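Local coordinates for protein putative nucleotide-diphospho-sugar transferase (Desulfovibrio desulfuricans subsp. desulfuricans, PDB 3CGX) that is a putative nucleotide-diphospho-sugar transferase, probably passing a sugar from a nucleotide-diphosphate donor to an acceptor, at residues D112-P117 with L186-V192; P137-Y143 with D167-T172; Y131-P137 with L181-P187. One frame throughout, in Å; residues are numbered along the deposited sequence.

Interaction 1. Residues D112-P117 with L186-V192; sequences DIPDYP and LPDWNDV
With CG anti to the backbone N (chi1 -164°), the Tyr-116 ring extends edge-first over the indole of Trp-189, while Asp-115 places its CG between its own N and carbonyl carbon, which swings OD1 to the N-H of the same indole. The two rings make a T-shaped (edge-to-face) pair: Tyr-116 CD1 stands over the middle of the indole, 3.5 Å from Trp-189 CD2, with the planes at 76°. Trp-189 NE1 donates to Asp-115 OD1 over 2.9 Å in an almost straight bond (176°). The acceptor lies close to the indole plane, yet the N-H meets the carboxylate from above its own plane. A water donates to the same OD1 and to Asn-190 O, so that Asp-115 OD1 accepts two bonds. Pro-117 CD, 3.5 Å from Trp-189 CH2, and Ile-113 CG2, 3.8 Å from Trp-189 CD1, approach the indole obliquely; the N-H bond, the tyrosine edge and these two contacts together restrain it. Further along, Val-192 N donates to Asp-112 O at 2.8 Å, joining the backbones. The carboxylates of Asp-112 and Asp-191 approach to 4.4 Å between OD2 and OD1, with a second water linking Asp-191 OD1 to Asp-112 N. A salt bridge from Lys-20 to Asp-112 OD1 probably offsets part of this negative charge, and the hydroxyls of Tyr-116 and Tyr-144 are hydrogen-bonded to each other. Ile-113 to Tyr-116 form a type I turn in the loop that follows strand 105-109. An imidazole, probably from the crystallisation liquor, lies beside Asp-112; the position of this acidic loop, after a central strand of a GT-A-type fold, probably matches the region where such transferases hold their nucleotide-sugar donor.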
loop_
_atom_site.group_PDB
_atom_site.type_symbol
_atom_site.label_atom_id
_atom_site.label_comp_id
_atom_site.label_asym_id
_atom_site.label_seq_id
_atom_site.Cartn_x
_atom_site.Cartn_y
_atom_site.Cartn_z
ATOM N N ASP A 112 0.501 3.817 -2.008
ATOM C CA ASP A 112 1.270 4.720 -2.903
ATOM C C ASP A 112 1.402 4.181 -4.325
ATOM O O ASP A 112 2.209 4.688 -5.089
ATOM C CB ASP A 112 2.709 4.918 -2.339
ATOM C CG ASP A 112 2.701 5.589 -0.993
ATOM O OD1 ASP A 112 2.131 6.705 -0.867
ATOM O OD2 ASP A 112 3.163 4.951 -0.036
ATOM N N ILE A 113 0.563 3.191 -4.661
ATOM C CA ILE A 113 0.589 2.504 -5.943
ATOM C C ILE A 113 -0.786 2.450 -6.584
ATOM O O ILE A 113 -1.339 1.333 -6.835
ATOM C CB ILE A 113 1.224 1.048 -5.789
ATOM C CG1 ILE A 113 0.577 0.247 -4.657
ATOM C CG2 ILE A 113 2.772 1.118 -5.618
ATOM C CD1 ILE A 113 0.902 -1.215 -4.713
ATOM N N PRO A 114 -1.324 3.637 -6.932
ATOM C CA PRO A 114 -2.734 3.735 -7.289
ATOM C C PRO A 114 -3.137 2.973 -8.518
ATOM O O PRO A 114 -4.287 2.636 -8.675
ATOM C CB PRO A 114 -2.930 5.231 -7.474
ATOM C CG PRO A 114 -1.594 5.747 -7.840
ATOM C CD PRO A 114 -0.662 4.964 -7.021
ATOM N N ASP A 115 -2.197 2.706 -9.403
ATOM C CA ASP A 115 -2.516 1.991 -10.641
ATOM C C ASP A 115 -2.298 0.477 -10.546
ATOM O O ASP A 115 -2.259 -0.219 -11.565
ATOM C CB ASP A 115 -1.713 2.506 -11.851
ATOM C CG ASP A 115 -0.192 2.348 -11.699
ATOM O OD1 ASP A 115 0.374 2.272 -10.577
ATOM O OD2 ASP A 115 0.484 2.337 -12.757
ATOM N N TYR A 116 -2.064 -0.025 -9.343
ATOM C CA TYR A 116 -1.752 -1.421 -9.217
ATOM C C TYR A 116 -2.979 -2.248 -9.573
ATOM O O TYR A 116 -4.037 -2.030 -9.011
ATOM C CB TYR A 116 -1.345 -1.777 -7.800
ATOM C CG TYR A 116 -0.651 -3.126 -7.697
ATOM C CD1 TYR A 116 0.674 -3.278 -8.112
ATOM C CD2 TYR A 116 -1.282 -4.220 -7.159
ATOM C CE1 TYR A 116 1.334 -4.495 -8.003
ATOM C CE2 TYR A 116 -0.621 -5.433 -7.035
ATOM C CZ TYR A 116 0.673 -5.561 -7.465
ATOM O OH TYR A 116 1.349 -6.773 -7.334
ATOM N N PRO A 117 -2.834 -3.226 -10.472
ATOM C CA PRO A 117 -4.052 -3.987 -10.779
ATOM C C PRO A 117 -4.513 -4.921 -9.653
ATOM O O PRO A 117 -3.759 -5.746 -9.155
ATOM C CB PRO A 117 -3.685 -4.734 -12.064
ATOM C CG PRO A 117 -2.226 -4.573 -12.269
ATOM C CD PRO A 117 -1.650 -3.791 -11.121
ATOM N N LEU A 186 6.260 -10.981 -6.499
ATOM C CA LEU A 186 5.298 -10.309 -7.379
ATOM C C LEU A 186 6.085 -9.346 -8.227
ATOM O O LEU A 186 7.267 -9.121 -7.949
ATOM C CB LEU A 186 4.251 -9.527 -6.592
ATOM C CG LEU A 186 3.329 -10.360 -5.702
ATOM C CD1 LEU A 186 2.613 -9.441 -4.751
ATOM C CD2 LEU A 186 2.358 -11.157 -6.552
ATOM N N PRO A 187 5.456 -8.767 -9.267
ATOM C CA PRO A 187 6.178 -7.854 -10.144
ATOM C C PRO A 187 6.718 -6.621 -9.444
ATOM O O PRO A 187 6.134 -6.128 -8.490
ATOM C CB PRO A 187 5.090 -7.438 -11.159
ATOM C CG PRO A 187 4.123 -8.543 -11.150
ATOM C CD PRO A 187 4.063 -8.946 -9.730
ATOM N N ASP A 188 7.817 -6.090 -9.945
ATOM C CA ASP A 188 8.294 -4.805 -9.427
ATOM C C ASP A 188 7.259 -3.693 -9.767
ATOM O O ASP A 188 6.596 -3.712 -10.827
ATOM C CB ASP A 188 9.600 -4.373 -10.047
ATOM C CG ASP A 188 10.728 -5.384 -9.879
ATOM O OD1 ASP A 188 10.613 -6.393 -9.166
ATOM O OD2 ASP A 188 11.750 -5.161 -10.531
ATOM N N TRP A 189 7.115 -2.743 -8.853
ATOM C CA TRP A 189 6.190 -1.629 -9.051
ATOM C C TRP A 189 6.739 -0.359 -8.429
ATOM O O TRP A 189 7.548 -0.417 -7.495
ATOM C CB TRP A 189 4.811 -1.932 -8.444
ATOM C CG TRP A 189 3.663 -1.382 -9.281
ATOM C CD1 TRP A 189 3.033 -0.170 -9.137
ATOM C CD2 TRP A 189 3.022 -2.026 -10.397
ATOM N NE1 TRP A 189 2.066 -0.030 -10.091
ATOM C CE2 TRP A 189 2.011 -1.174 -10.851
ATOM C CE3 TRP A 189 3.195 -3.257 -11.039
ATOM C CZ2 TRP A 189 1.206 -1.487 -11.955
ATOM C CZ3 TRP A 189 2.365 -3.577 -12.089
ATOM C CH2 TRP A 189 1.404 -2.697 -12.554
ATOM N N ASN A 190 6.375 0.778 -9.012
ATOM C CA ASN A 190 6.798 2.120 -8.484
ATOM C C ASN A 190 5.784 2.780 -7.579
ATOM O O ASN A 190 4.631 2.977 -7.942
ATOM C CB ASN A 190 7.139 3.115 -9.608
ATOM C CG ASN A 190 8.035 4.328 -9.127
ATOM O OD1 ASN A 190 8.993 4.179 -8.326
ATOM N ND2 ASN A 190 7.747 5.509 -9.670
ATOM N N ASP A 191 6.255 3.125 -6.390
ATOM C CA ASP A 191 5.528 3.966 -5.443
ATOM C C ASP A 191 5.574 5.370 -6.028
ATOM O O ASP A 191 6.606 5.787 -6.572
ATOM C CB ASP A 191 6.175 4.004 -4.037
ATOM C CG ASP A 191 6.082 2.643 -3.259
ATOM O OD1 ASP A 191 4.979 2.190 -2.896
ATOM O OD2 ASP A 191 7.136 2.050 -2.961
ATOM N N VAL A 192 4.485 6.113 -5.892
ATOM C CA VAL A 192 4.440 7.467 -6.402
ATOM C C VAL A 192 4.706 8.438 -5.239
ATOM O O VAL A 192 3.848 8.662 -4.387
ATOM C CB VAL A 192 3.110 7.769 -7.165
ATOM C CG1 VAL A 192 3.113 9.234 -7.670
ATOM C CG2 VAL A 192 2.893 6.768 -8.330
HETATM O O HOH W 1 2.687 1.611 -1.638
HETATM O O HOH W 2 2.410 3.660 -9.413
#

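Interaction 2. Residues P137-Y143 with D167-T172; sequences PAFDGGY and DVYQPT
Pro-137 presses its ring as a bump onto one face of Tyr-169: CB sits 4.1 Å from the ring centroid in a CH-pi contact, displaced toward the rim, and CG reaches to 3.5 Å from Tyr-169 OH. With its CG anti to the backbone N (chi1 177°), Tyr-169 lays that face on the proline. Its CB packs on the carbonyl oxygens of Gly-141 and Gly-142. Having no CB, these glycines leave a hollow in the loop surface, filled by the Asp-167 side chain, with OD1 3.7 Å from Gly-141 CA, and by Val-168 CG2, 3.7 Å from Gly-142 CA. Further along, Tyr-143 CE2 meets Thr-172 OG1 at 3.6 Å, close to the methyl of the same threonine. An Asx turn, Gly-142 N to Asp-140 OD1, keeps the loop folded.

Gly-141 O accepts from Tyr-169 N at 3.0 Å, and a water carries it on to Gln-170 N, so a loop carbonyl serves N-H groups in the first turn of helix 169-178. Thr-172 OG1 donates to Val-168 O and accepts from a water shared with Tyr-143 OH. The polar link at that tyrosine therefore runs through water, whereas the direct bond between the segments is the backbone one.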
loop_
_atom_site.group_PDB
_atom_site.type_symbol
_atom_site.label_atom_id
_atom_site.label_comp_id
_atom_site.label_asym_id
_atom_site.label_seq_id
_atom_site.Cartn_x
_atom_site.Cartn_y
_atom_site.Cartn_z
ATOM N N PRO A 137 8.385 -6.231 -4.733
ATOM C CA PRO A 137 9.495 -5.264 -4.722
ATOM C C PRO A 137 9.082 -3.931 -5.293
ATOM O O PRO A 137 8.428 -3.869 -6.330
ATOM C CB PRO A 137 10.546 -5.915 -5.621
ATOM C CG PRO A 137 10.075 -7.361 -5.830
ATOM C CD PRO A 137 8.605 -7.305 -5.707
ATOM N N ALA A 138 9.475 -2.866 -4.598
ATOM C CA ALA A 138 9.271 -1.498 -5.076
ATOM C C ALA A 138 10.577 -1.009 -5.719
ATOM O O ALA A 138 11.658 -1.468 -5.358
ATOM C CB ALA A 138 8.852 -0.572 -3.914
ATOM N N PHE A 139 10.472 -0.096 -6.673
ATOM C CA PHE A 139 11.659 0.487 -7.332
ATOM C C PHE A 139 12.576 1.165 -6.319
ATOM O O PHE A 139 13.775 1.205 -6.507
ATOM C CB PHE A 139 11.268 1.553 -8.327
ATOM C CG PHE A 139 10.656 1.053 -9.598
ATOM C CD1 PHE A 139 10.057 -0.193 -9.695
ATOM C CD2 PHE A 139 10.593 1.909 -10.701
ATOM C CE1 PHE A 139 9.447 -0.609 -10.909
ATOM C CE2 PHE A 139 9.993 1.505 -11.888
ATOM C CZ PHE A 139 9.419 0.233 -11.979
ATOM N N ASP A 140 12.012 1.661 -5.228
ATOM C CA ASP A 140 12.769 2.464 -4.233
ATOM C C ASP A 140 13.591 1.652 -3.207
ATOM O O ASP A 140 14.259 2.222 -2.342
ATOM C CB ASP A 140 11.839 3.414 -3.476
ATOM C CG ASP A 140 10.979 2.698 -2.426
ATOM O OD1 ASP A 140 11.097 1.445 -2.243
ATOM O OD2 ASP A 140 10.203 3.413 -1.757
ATOM N N GLY A 141 13.525 0.339 -3.288
ATOM C CA GLY A 141 14.395 -0.520 -2.502
ATOM C C GLY A 141 13.697 -1.263 -1.380
ATOM O O GLY A 141 14.289 -2.110 -0.701
ATOM N N GLY A 142 12.435 -0.918 -1.177
ATOM C CA GLY A 142 11.613 -1.592 -0.193
ATOM C C GLY A 142 10.631 -2.511 -0.888
ATOM O O GLY A 142 10.923 -3.071 -1.942
ATOM N N TYR A 143 9.472 -2.652 -0.275
ATOM C CA TYR A 143 8.387 -3.499 -0.818
ATOM C C TYR A 143 7.031 -2.846 -0.632
ATOM O O TYR A 143 6.808 -2.159 0.344
ATOM C CB TYR A 143 8.438 -4.901 -0.218
ATOM C CG TYR A 143 8.431 -5.035 1.292
ATOM C CD1 TYR A 143 7.230 -5.080 2.004
ATOM C CD2 TYR A 143 9.627 -5.144 2.013
ATOM C CE1 TYR A 143 7.231 -5.236 3.381
ATOM C CE2 TYR A 143 9.631 -5.317 3.411
ATOM C CZ TYR A 143 8.427 -5.373 4.084
ATOM O OH TYR A 143 8.381 -5.559 5.458
ATOM N N ASP A 167 17.739 0.171 2.080
ATOM C CA ASP A 167 16.844 -0.585 1.188
ATOM C C ASP A 167 16.498 -1.860 1.949
ATOM O O ASP A 167 17.394 -2.649 2.278
ATOM C CB ASP A 167 17.531 -0.939 -0.125
ATOM C CG ASP A 167 17.790 0.269 -1.020
ATOM O OD1 ASP A 167 17.113 1.321 -0.905
ATOM O OD2 ASP A 167 18.694 0.139 -1.877
ATOM N N VAL A 168 15.213 -2.061 2.223
ATOM C CA VAL A 168 14.782 -3.119 3.177
ATOM C C VAL A 168 14.376 -4.449 2.529
ATOM O O VAL A 168 14.306 -5.501 3.175
ATOM C CB VAL A 168 13.660 -2.594 4.133
ATOM C CG1 VAL A 168 14.218 -1.437 4.980
ATOM C CG2 VAL A 168 12.373 -2.160 3.387
ATOM N N TYR A 169 14.175 -4.410 1.233
ATOM C CA TYR A 169 13.736 -5.605 0.524
ATOM C C TYR A 169 14.699 -6.808 0.609
ATOM O O TYR A 169 14.310 -7.947 0.962
ATOM C CB TYR A 169 13.478 -5.228 -0.936
ATOM C CG TYR A 169 13.096 -6.407 -1.771
ATOM C CD1 TYR A 169 11.788 -6.892 -1.782
ATOM C CD2 TYR A 169 14.031 -7.018 -2.577
ATOM C CE1 TYR A 169 11.457 -7.978 -2.555
ATOM C CE2 TYR A 169 13.711 -8.086 -3.341
ATOM C CZ TYR A 169 12.442 -8.562 -3.336
ATOM O OH TYR A 169 12.182 -9.637 -4.131
ATOM N N GLN A 170 15.967 -6.563 0.296
ATOM C CA GLN A 170 16.966 -7.655 0.288
ATOM C C GLN A 170 17.147 -8.266 1.674
ATOM O O GLN A 170 17.105 -9.494 1.843
ATOM C CB GLN A 170 18.298 -7.182 -0.312
ATOM C CG GLN A 170 18.237 -7.074 -1.835
ATOM C CD GLN A 170 18.052 -8.441 -2.507
ATOM O OE1 GLN A 170 18.451 -9.485 -1.958
ATOM N NE2 GLN A 170 17.465 -8.436 -3.708
ATOM N N PRO A 171 17.370 -7.423 2.685
ATOM C CA PRO A 171 17.484 -7.978 4.039
ATOM C C PRO A 171 16.236 -8.781 4.388
ATOM O O PRO A 171 16.310 -9.778 5.086
ATOM C CB PRO A 171 17.564 -6.738 4.941
ATOM C CG PRO A 171 17.777 -5.586 4.061
ATOM C CD PRO A 171 17.533 -5.964 2.640
ATOM N N THR A 172 15.080 -8.341 3.882
ATOM C CA THR A 172 13.822 -9.032 4.187
ATOM C C THR A 172 13.795 -10.397 3.513
ATOM O O THR A 172 13.511 -11.416 4.161
ATOM C CB THR A 172 12.598 -8.180 3.818
ATOM O OG1 THR A 172 12.585 -6.974 4.604
ATOM C CG2 THR A 172 11.296 -8.950 4.058
HETATM O O HOH W 3 16.945 -3.870 -1.129
HETATM O O HOH W 4 10.680 -6.530 6.538
#

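Interaction 3. Residues Y131-P137 with L181-P187; sequences YDAAIGP and LEVLQLP
The edge of the mixed sheet is built here: strand 183-185, outermost in the chain, runs parallel to strand 133-137, their axes 26° apart. Backbone bonds alternate between them, with Leu-184 N donating to Ala-133 O at 2.8 Å, Ile-135 N to Leu-184 O at 3.0 Å and Leu-186 N to Ile-135 O at 2.9 Å. CA-H groups of Val-183, Ala-134 and Gln-185 add contacts to the same carbonyls. At the start of the pairing, Glu-182 O is gripped twice, by Asp-132 N at 2.8 Å and by Ala-133 N. In return Glu-182 N donates over 2.9 Å in a nearly straight bond (176°) to Asp-132 OD2, which uses its anti lone pair; the other oxygen, OD1, is held by Ser-152. Just outside this corner, the ring of Tyr-131 lies over the side chain of Leu-184: Leu-184 CB is 3.9 Å from the ring centroid, almost on the normal, in a CH-pi contact. Because Leu-184 keeps CG anti to its N (chi1 178°), CD1 is carried along the ring toward Tyr-131 CZ and OH, while Glu-182 CG comes in at CD2. Leu-184 shares its sheet face with Ala-134 and reaches toward helix 118-127; Ile-135 and Val-183 touch on the other face, CG2 to CG1 at 3.9 Å, where Ile-135 also packs on helix 169-178. Pro-137 has no N-H on its backbone N to continue the pattern, and its CD packs 3.2 Å from Leu-186 O. The chemistry is thus mainly that of paired amides, extended at one end by a carboxylate acting as an extra acceptor and lacking an N-H donor at Pro-137.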
loop_
_atom_site.group_PDB
_atom_site.type_symbol
_atom_site.label_atom_id
_atom_site.label_comp_id
_atom_site.label_asym_id
_atom_site.label_seq_id
_atom_site.Cartn_x
_atom_site.Cartn_y
_atom_site.Cartn_z
ATOM N N TYR A 131 2.456 -21.178 -1.317
ATOM C CA TYR A 131 3.717 -20.584 -0.944
ATOM C C TYR A 131 3.615 -20.166 0.499
ATOM O O TYR A 131 2.518 -19.930 0.995
ATOM C CB TYR A 131 3.965 -19.372 -1.793
ATOM C CG TYR A 131 4.356 -19.615 -3.206
ATOM C CD1 TYR A 131 3.404 -19.725 -4.235
ATOM C CD2 TYR A 131 5.691 -19.632 -3.551
ATOM C CE1 TYR A 131 3.801 -19.940 -5.527
ATOM C CE2 TYR A 131 6.087 -19.828 -4.823
ATOM C CZ TYR A 131 5.149 -19.966 -5.817
ATOM O OH TYR A 131 5.596 -20.135 -7.097
ATOM N N ASP A 132 4.748 -20.054 1.181
ATOM C CA ASP A 132 4.737 -19.614 2.581
ATOM C C ASP A 132 4.561 -18.090 2.710
ATOM O O ASP A 132 3.930 -17.582 3.654
ATOM C CB ASP A 132 6.041 -20.017 3.264
ATOM C CG ASP A 132 6.271 -21.491 3.242
ATOM O OD1 ASP A 132 5.354 -22.225 3.647
ATOM O OD2 ASP A 132 7.359 -21.903 2.827
ATOM N N ALA A 133 5.104 -17.375 1.738
ATOM C CA ALA A 133 5.124 -15.912 1.752
ATOM C C ALA A 133 5.113 -15.334 0.356
ATOM O O ALA A 133 5.388 -16.014 -0.630
ATOM C CB ALA A 133 6.353 -15.403 2.520
ATOM N N ALA A 134 4.712 -14.072 0.299
ATOM C CA ALA A 134 4.688 -13.283 -0.907
ATOM C C ALA A 134 5.261 -11.879 -0.624
ATOM O O ALA A 134 5.139 -11.327 0.478
ATOM C CB ALA A 134 3.258 -13.186 -1.446
ATOM N N ILE A 135 5.907 -11.310 -1.623
ATOM C CA ILE A 135 6.523 -9.979 -1.476
ATOM C C ILE A 135 6.558 -9.272 -2.819
ATOM O O ILE A 135 6.813 -9.898 -3.840
ATOM C CB ILE A 135 7.944 -10.093 -0.854
ATOM C CG1 ILE A 135 8.385 -8.712 -0.299
ATOM C CG2 ILE A 135 8.967 -10.749 -1.887
ATOM C CD1 ILE A 135 9.549 -8.783 0.726
ATOM N N GLY A 136 6.229 -7.977 -2.826
ATOM C CA GLY A 136 6.286 -7.208 -4.039
ATOM C C GLY A 136 7.348 -6.136 -3.898
ATOM O O GLY A 136 7.249 -5.256 -3.022
ATOM N N PRO A 137 8.385 -6.231 -4.733
ATOM C CA PRO A 137 9.495 -5.264 -4.722
ATOM C C PRO A 137 9.082 -3.931 -5.293
ATOM O O PRO A 137 8.428 -3.869 -6.330
ATOM C CB PRO A 137 10.546 -5.915 -5.621
ATOM C CG PRO A 137 10.075 -7.361 -5.830
ATOM C CD PRO A 137 8.605 -7.305 -5.707
ATOM N N LEU A 181 11.629 -20.209 4.096
ATOM C CA LEU A 181 10.329 -19.951 3.457
ATOM C C LEU A 181 10.427 -20.012 1.921
ATOM O O LEU A 181 11.417 -19.603 1.316
ATOM C CB LEU A 181 9.777 -18.592 3.893
ATOM C CG LEU A 181 9.546 -18.363 5.394
ATOM C CD1 LEU A 181 9.124 -16.903 5.653
ATOM C CD2 LEU A 181 8.547 -19.406 5.962
ATOM N N GLU A 182 9.384 -20.566 1.320
ATOM C CA GLU A 182 9.172 -20.526 -0.117
ATOM C C GLU A 182 8.344 -19.279 -0.410
ATOM O O GLU A 182 7.168 -19.147 0.004
ATOM C CB GLU A 182 8.421 -21.773 -0.583
ATOM C CG GLU A 182 8.296 -21.891 -2.080
ATOM C CD GLU A 182 7.797 -23.270 -2.538
ATOM O OE1 GLU A 182 7.229 -24.023 -1.712
ATOM O OE2 GLU A 182 7.949 -23.574 -3.740
ATOM N N VAL A 183 8.980 -18.389 -1.143
ATOM C CA VAL A 183 8.506 -17.051 -1.366
ATOM C C VAL A 183 8.115 -16.785 -2.810
ATOM O O VAL A 183 8.913 -16.992 -3.755
ATOM C CB VAL A 183 9.620 -16.056 -1.004
ATOM C CG1 VAL A 183 9.170 -14.598 -1.292
ATOM C CG2 VAL A 183 10.049 -16.248 0.429
ATOM N N LEU A 184 6.905 -16.258 -2.962
ATOM C CA LEU A 184 6.421 -15.765 -4.251
ATOM C C LEU A 184 6.793 -14.308 -4.431
ATOM O O LEU A 184 6.451 -13.430 -3.620
ATOM C CB LEU A 184 4.920 -15.926 -4.359
ATOM C CG LEU A 184 4.263 -15.400 -5.631
ATOM C CD1 LEU A 184 4.472 -16.273 -6.834
ATOM C CD2 LEU A 184 2.783 -15.226 -5.283
ATOM N N GLN A 185 7.463 -14.032 -5.529
ATOM C CA GLN A 185 7.846 -12.672 -5.837
ATOM C C GLN A 185 6.890 -12.096 -6.852
ATOM O O GLN A 185 6.702 -12.647 -7.918
ATOM C CB GLN A 185 9.289 -12.648 -6.331
ATOM C CG GLN A 185 9.763 -11.295 -6.642
ATOM C CD GLN A 185 11.238 -11.274 -7.033
ATOM O OE1 GLN A 185 12.061 -11.966 -6.432
ATOM N NE2 GLN A 185 11.572 -10.460 -8.021
ATOM N N LEU A 186 6.260 -10.981 -6.499
ATOM C CA LEU A 186 5.298 -10.309 -7.379
ATOM C C LEU A 186 6.085 -9.346 -8.227
ATOM O O LEU A 186 7.267 -9.121 -7.949
ATOM C CB LEU A 186 4.251 -9.527 -6.592
ATOM C CG LEU A 186 3.329 -10.360 -5.702
ATOM C CD1 LEU A 186 2.613 -9.441 -4.751
ATOM C CD2 LEU A 186 2.358 -11.157 -6.552
ATOM N N PRO A 187 5.456 -8.767 -9.267
ATOM C CA PRO A 187 6.178 -7.854 -10.144
ATOM C C PRO A 187 6.718 -6.621 -9.444
ATOM O O PRO A 187 6.134 -6.128 -8.490
ATOM C CB PRO A 187 5.090 -7.438 -11.159
ATOM C CG PRO A 187 4.123 -8.543 -11.150
ATOM C CD PRO A 187 4.063 -8.946 -9.730
#

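In the fold
From the N terminus, the chain leaves strand 105-109 into loop 112-117, passes helix 118-127 and enters strand 133-137. Interaction 3 closes the loop from this strand, through strand 143-149 and helix 169-178, to edge strand 183-185. Interaction 2 closes a shorter loop within it, setting the turn between strands 133-137 and 143-149 against the start of helix 169-178. Interaction 1 spans both, returning the loop after strand 183-185 to that after strand 105-109. Pro-137 belongs to interactions 2 and 3, Leu-186 and Pro-187 to interactions 1 and 3. Probable backbone bonds between Trp-189 and both Pro-137 and Phe-139 join interaction 1 to interaction 2, and through Pro-137 to interaction 3.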